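SYE1 (Shewanella oneidensis, PDB 4AWT) binds FMN and probably acts as a flavin-dependent oxidoreductase that uses NADH or NADPH. Local coordinates at residues G105-P110 / V143-P148; E127-F132 / T239-V244. The protein carries 1 engineered substitution. One frame throughout, in Å; residues are numbered along the deposited sequence.

Contact 1 (G105-P110 / V143-P148)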
loop_
_atom_site.group_PDB
_atom_site.type_symbol
_atom_site.label_atom_id
_atom_site.label_comp_id
_atom_site.label_asym_id
_atom_site.label_seq_id
_atom_site.Cartn_x
_atom_site.Cartn_y
_atom_site.Cartn_z
ATOM N N GLY A 105 -6.976 10.676 2.077
ATOM C CA GLY A 105 -8.253 11.259 2.431
ATOM C C GLY A 105 -8.131 11.981 3.722
ATOM O O GLY A 105 -7.275 12.856 3.922
ATOM N N ARG A 106 -8.993 11.623 4.697
ATOM C CA ARG A 106 -9.060 12.324 5.959
ATOM C C ARG A 106 -7.951 11.997 6.923
ATOM O O ARG A 106 -7.866 12.623 7.992
ATOM C CB ARG A 106 -10.398 12.023 6.665
ATOM C CG ARG A 106 -10.462 10.616 7.220
ATOM C CD ARG A 106 -11.866 10.283 7.681
ATOM N NE ARG A 106 -11.931 8.912 8.135
ATOM C CZ ARG A 106 -12.981 8.360 8.687
ATOM N NH1 ARG A 106 -14.111 9.022 8.845
ATOM N NH2 ARG A 106 -12.900 7.069 9.061
ATOM N N VAL A 107 -7.089 11.017 6.606
ATOM C CA VAL A 107 -6.015 10.631 7.537
ATOM C C VAL A 107 -4.790 11.473 7.226
ATOM O O VAL A 107 -3.829 11.043 6.603
ATOM C CB VAL A 107 -5.760 9.130 7.492
ATOM C CG1 VAL A 107 -4.707 8.769 8.513
ATOM C CG2 VAL A 107 -7.029 8.339 7.721
ATOM N N THR A 108 -4.877 12.739 7.628
ATOM C CA THR A 108 -3.841 13.725 7.407
ATOM C C THR A 108 -4.125 14.912 8.325
ATOM O O THR A 108 -5.045 14.946 9.129
ATOM C CB THR A 108 -3.737 14.099 5.938
ATOM O OG1 THR A 108 -2.530 14.844 5.764
ATOM C CG2 THR A 108 -4.938 14.887 5.436
ATOM N N HIS A 109 -3.251 15.883 8.194
ATOM C CA HIS A 109 -3.306 17.141 8.918
ATOM C C HIS A 109 -3.041 18.233 7.899
ATOM O O HIS A 109 -2.208 18.009 7.007
ATOM C CB HIS A 109 -2.260 17.148 10.023
ATOM C CG HIS A 109 -2.312 18.314 10.887
ATOM N ND1 HIS A 109 -1.764 19.479 10.620
ATOM C CD2 HIS A 109 -2.847 18.498 12.111
ATOM C CE1 HIS A 109 -1.966 20.397 11.512
ATOM N NE2 HIS A 109 -2.634 19.806 12.500
ATOM N N PRO A 110 -3.661 19.398 8.008
ATOM C CA PRO A 110 -3.395 20.496 7.075
ATOM C C PRO A 110 -1.931 20.788 6.834
ATOM O O PRO A 110 -1.549 21.198 5.724
ATOM C CB PRO A 110 -4.163 21.691 7.723
ATOM C CG PRO A 110 -5.330 20.955 8.317
ATOM C CD PRO A 110 -4.724 19.746 8.975
ATOM N N VAL A 143 0.440 14.266 15.571
ATOM C CA VAL A 143 -0.655 15.176 15.692
ATOM C C VAL A 143 -1.965 14.452 15.414
ATOM O O VAL A 143 -1.988 13.502 14.663
ATOM C CB VAL A 143 -0.580 16.394 14.729
ATOM C CG1 VAL A 143 0.605 17.281 15.046
ATOM C CG2 VAL A 143 -0.503 15.912 13.289
ATOM N N ASP A 144 -3.057 14.950 15.996
ATOM C CA ASP A 144 -4.381 14.469 15.694
ATOM C C ASP A 144 -4.759 14.814 14.266
ATOM O O ASP A 144 -4.404 15.898 13.747
ATOM C CB ASP A 144 -5.393 15.139 16.615
ATOM C CG ASP A 144 -5.310 14.629 18.030
ATOM O OD1 ASP A 144 -4.610 13.660 18.302
ATOM O OD2 ASP A 144 -6.024 15.204 18.878
ATOM N N VAL A 145 -5.484 13.953 13.585
ATOM C CA VAL A 145 -6.006 14.265 12.286
ATOM C C VAL A 145 -7.057 15.357 12.391
ATOM O O VAL A 145 -7.632 15.589 13.452
ATOM C CB VAL A 145 -6.593 13.003 11.624
ATOM C CG1 VAL A 145 -5.485 12.025 11.300
ATOM C CG2 VAL A 145 -7.677 12.345 12.472
ATOM N N ALA A 146 -7.338 15.975 11.249
ATOM C CA ALA A 146 -8.319 17.021 11.105
ATOM C C ALA A 146 -9.660 16.522 10.621
ATOM O O ALA A 146 -9.788 15.451 10.058
ATOM C CB ALA A 146 -7.805 18.117 10.212
ATOM N N VAL A 147 -10.719 17.322 10.805
ATOM C CA VAL A 147 -12.020 17.012 10.300
ATOM C C VAL A 147 -12.096 17.260 8.809
ATOM O O VAL A 147 -11.775 18.375 8.393
ATOM C CB VAL A 147 -13.123 17.851 11.024
ATOM C CG1 VAL A 147 -14.468 17.580 10.415
ATOM C CG2 VAL A 147 -13.187 17.573 12.522
ATOM N N PRO A 148 -12.497 16.295 8.001
ATOM C CA PRO A 148 -12.475 16.502 6.567
ATOM C C PRO A 148 -13.739 17.204 6.056
ATOM O O PRO A 148 -14.752 17.262 6.757
ATOM C CB PRO A 148 -12.435 15.078 6.023
ATOM C CG PRO A 148 -13.273 14.312 7.013
ATOM C CD PRO A 148 -12.895 14.927 8.355
HETATM O O HOH W 1 -9.948 12.697 9.976
#

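Contact 2 (E127-F132 / T239-V244). With BOG (octyl beta-D-glucopyranoside), chain D.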
loop_
_atom_site.group_PDB
_atom_site.type_symbol
_atom_site.label_atom_id
_atom_site.label_comp_id
_atom_site.label_asym_id
_atom_site.label_seq_id
_atom_site.Cartn_x
_atom_site.Cartn_y
_atom_site.Cartn_z
ATOM N N GLU A 127 -11.552 8.673 14.157
ATOM C CA GLU A 127 -11.451 8.749 15.596
ATOM C C GLU A 127 -10.232 8.017 16.109
ATOM O O GLU A 127 -9.903 6.936 15.657
ATOM C CB GLU A 127 -12.769 8.212 16.198
ATOM C CG GLU A 127 -13.985 9.065 15.893
ATOM C CD GLU A 127 -14.047 10.490 16.356
ATOM O OE1 GLU A 127 -13.198 10.892 17.196
ATOM O OE2 GLU A 127 -14.936 11.279 15.934
ATOM N N ASN A 128 -9.552 8.613 17.043
ATOM C CA ASN A 128 -8.393 7.994 17.703
ATOM C C ASN A 128 -7.292 7.664 16.729
ATOM O O ASN A 128 -6.683 6.550 16.796
ATOM C CB ASN A 128 -8.816 6.786 18.532
ATOM C CG ASN A 128 -9.791 7.115 19.626
ATOM O OD1 ASN A 128 -9.501 7.991 20.446
ATOM N ND2 ASN A 128 -10.930 6.396 19.587
ATOM N N VAL A 129 -7.009 8.631 15.834
ATOM C CA VAL A 129 -5.973 8.483 14.823
ATOM C C VAL A 129 -5.062 9.671 14.864
ATOM O O VAL A 129 -5.506 10.810 14.939
ATOM C CB VAL A 129 -6.600 8.330 13.427
ATOM C CG1 VAL A 129 -5.539 8.189 12.345
ATOM C CG2 VAL A 129 -7.538 7.091 13.398
ATOM N N LYS A 130 -3.758 9.376 14.728
ATOM C CA LYS A 130 -2.734 10.415 14.609
ATOM C C LYS A 130 -1.938 10.165 13.301
ATOM O O LYS A 130 -1.760 9.031 12.862
ATOM C CB LYS A 130 -1.801 10.433 15.793
ATOM C CG LYS A 130 -2.533 10.779 17.095
ATOM C CD LYS A 130 -1.615 10.962 18.295
ATOM C CE LYS A 130 -2.455 11.244 19.556
ATOM N NZ LYS A 130 -1.577 11.289 20.769
ATOM N N VAL A 131 -1.448 11.248 12.776
ATOM C CA VAL A 131 -0.427 11.266 11.737
ATOM C C VAL A 131 0.792 12.002 12.293
ATOM O O VAL A 131 0.858 12.280 13.482
ATOM C CB VAL A 131 -0.923 11.839 10.406
ATOM C CG1 VAL A 131 -2.079 10.985 9.882
ATOM C CG2 VAL A 131 -1.318 13.274 10.533
ATOM N N PHE A 132 1.777 12.282 11.434
ATOM C CA PHE A 132 2.890 13.078 11.898
ATOM C C PHE A 132 3.204 14.129 10.820
ATOM O O PHE A 132 2.983 13.926 9.626
ATOM C CB PHE A 132 4.115 12.270 12.315
ATOM C CG PHE A 132 4.702 11.349 11.247
ATOM C CD1 PHE A 132 5.522 11.829 10.255
ATOM C CD2 PHE A 132 4.413 9.993 11.276
ATOM C CE1 PHE A 132 6.071 10.974 9.295
ATOM C CE2 PHE A 132 4.964 9.161 10.350
ATOM C CZ PHE A 132 5.795 9.620 9.358
ATOM N N THR A 239 -9.361 -1.948 11.472
ATOM C CA THR A 239 -10.120 -0.718 11.723
ATOM C C THR A 239 -9.276 0.350 12.378
ATOM O O THR A 239 -9.790 1.416 12.784
ATOM C CB THR A 239 -11.353 -1.021 12.601
ATOM O OG1 THR A 239 -10.868 -1.502 13.878
ATOM C CG2 THR A 239 -12.296 -2.002 11.955
ATOM N N LEU A 240 -7.963 0.133 12.500
ATOM C CA LEU A 240 -7.123 0.997 13.285
ATOM C C LEU A 240 -7.205 2.456 12.893
ATOM O O LEU A 240 -7.181 3.342 13.753
ATOM C CB LEU A 240 -5.651 0.499 13.134
ATOM C CG LEU A 240 -4.649 1.219 13.993
ATOM C CD1 LEU A 240 -4.893 0.962 15.463
ATOM C CD2 LEU A 240 -3.263 0.771 13.555
ATOM N N ASN A 241 -7.212 2.755 11.594
ATOM C CA ASN A 241 -7.242 4.128 11.129
ATOM C C ASN A 241 -8.634 4.701 10.962
ATOM O O ASN A 241 -8.800 5.785 10.413
ATOM C CB ASN A 241 -6.403 4.281 9.861
ATOM C CG ASN A 241 -4.960 4.130 10.167
ATOM O OD1 ASN A 241 -4.525 4.341 11.312
ATOM N ND2 ASN A 241 -4.214 3.762 9.142
ATOM N N GLY A 242 -9.634 4.034 11.512
ATOM C CA GLY A 242 -10.921 4.625 11.713
ATOM C C GLY A 242 -12.031 4.225 10.798
ATOM O O GLY A 242 -13.130 4.783 10.958
ATOM N N THR A 243 -11.825 3.294 9.884
ATOM C CA THR A 243 -12.853 2.822 9.000
ATOM C C THR A 243 -13.353 1.455 9.463
ATOM O O THR A 243 -12.554 0.501 9.565
ATOM C CB THR A 243 -12.374 2.746 7.542
ATOM O OG1 THR A 243 -11.198 1.968 7.397
ATOM C CG2 THR A 243 -12.080 4.119 6.985
ATOM N N VAL A 244 -14.674 1.397 9.679
ATOM C CA VAL A 244 -15.379 0.192 10.086
ATOM C C VAL A 244 -16.493 -0.079 9.102
ATOM O O VAL A 244 -17.247 0.874 8.799
ATOM C CB VAL A 244 -15.993 0.394 11.511
ATOM C CG1 VAL A 244 -16.741 -0.853 11.956
ATOM C CG2 VAL A 244 -14.894 0.743 12.508
HETATM C C1 BOG D . 1.638 4.729 10.031
HETATM O O1 BOG D . 2.389 4.639 11.211
HETATM C C2 BOG D . 2.501 4.842 8.813
HETATM O O2 BOG D . 3.240 6.044 8.807
HETATM C C3 BOG D . 1.686 4.827 7.510
HETATM O O3 BOG D . 2.534 4.700 6.403
HETATM C C4 BOG D . 0.802 3.572 7.527
HETATM O O4 BOG D . -0.001 3.582 6.396
HETATM C C5 BOG D . -0.030 3.470 8.801
HETATM O O5 BOG D . 0.887 3.478 9.877
HETATM C C6 BOG D . -0.863 2.215 8.835
HETATM O O6 BOG D . -1.640 2.303 10.017
HETATM C "C1'" BOG D . 1.725 5.088 12.368
HETATM C "C2'" BOG D . 2.591 5.161 13.623
HETATM C "C3'" BOG D . 3.428 3.942 13.864
HETATM C "C4'" BOG D . 4.050 3.674 15.230
HETATM C "C5'" BOG D . 5.569 3.606 15.042
HETATM C "C6'" BOG D . 6.247 4.812 15.696
HETATM C "C7'" BOG D . 7.769 4.745 15.473
HETATM C "C8'" BOG D . 8.391 5.593 16.576
HETATM O O HOH W 2 -13.425 6.662 13.049
HETATM O O HOH W 3 -9.608 4.280 15.001
HETATM O O HOH W 4 -5.476 4.532 15.635
#

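Contact 1 (G105-P110 / V143-P148)
A146 and T108 make the direct hydrogen bond of this contact. The amide N of A146 donates to the carbonyl O of T108 over 3.3 Å. The same oxygen takes a CA-H...O contact from V145, with CA and O 3.4 Å apart. One water bridges the carbonyls of R106 and A146, donating to both. V107 is the centre of an inverse gamma turn, closed by a weak hydrogen bond from T108 N to R106 O. R106 O and T108 O both face segment 143-148.

The H109 ring packs against V143 and D144. Its CG is anti to the backbone N (chi1 -175°), and CD2 brings the ring edge to D144 O at 3.4 Å, in the ring plane. CG2 of V143 meets CD2 obliquely at 3.7 Å.

Apolar contacts finish the interface. V107 CG1 lies 4.4 Å from V145 CG1, and R106 CB rests on P148 CG at 3.7 Å. The R106 chain runs on, extended, and its NH1 bonds L124 O.

The contact joins the loop after barrel strand 96-102 to the end of strand 141-144 and the loop that follows it. V107 and V145 both touch V131 of strand 130-133, and R106 and P148 both touch S120 of strand 119-120.

Contact 2 (E127-F132 / T239-V244)
V129 carries the direct contact with the turn at L240, N241 and G242. Its CG2 lies 3.5 Å from N241 O and 3.8 Å from L240 O. CG1, anti to the backbone N (chi1 179°), reaches N241 OD1 more loosely, at 4.1 Å. The V129 and N241 side chains cross at about a right angle. No direct hydrogen bond joins the two segments.

Three waters make the polar link instead. One accepts from E127 N and donates to G242 O. The other two both donate to L240 O, one of them also to E127 O and the other to N128 O. L240 O therefore receives two water hydrogen bonds.

The turn is a type I beta turn from T239 to G242, closed by G242 N donating to T239 O at 2.9 Å. G242 has positive phi (105°), where a side chain would press on the carbonyl before it and also crowd E127 N and V129 CG2.

N241 ND2 faces the bound octyl glucoside and donates to its O6 at 3.1 Å. It also donates to N184 O. Two acceptors, one of them the bound detergent, probably hold the rotation of the amide. An alanine here would probably leave N184 O and the glucoside O6 without this donor and open a gap beside V129 CG1. F132 CE2 stands 3.9 Å from the sugar O2, and its ring also meets Y68, F142 and F350.

Segment 239-244 lies in the loop between barrel strand 230-234 and helix 248-261. T243 packs on N189 and Q190 of helix 187-192. Segment 127-132 runs from a loop into strand 130-133 and takes in its first three residues. The antiparallel partner of that strand is 141-144.

Overall arrangement
Contacts 1 and 2 lie side by side, their centres about 10 Å apart, on the same side of the chain's centre. The two-stranded antiparallel sheet joins them: V143 N and V131 O are 2.9 Å apart, a probable hydrogen bond. R106 adds a second junction, its NH2 3.0 Å from G242 O. Both contacts involve loops that follow strands of the eight-stranded parallel barrel, the TIM-barrel fold of this family. The bound FMN is about 8 Å from the side chain of N241 and about 11 Å from that of V107. The octyl glucoside touches contact 2 directly and also bonds T26, a residue of the FMN site.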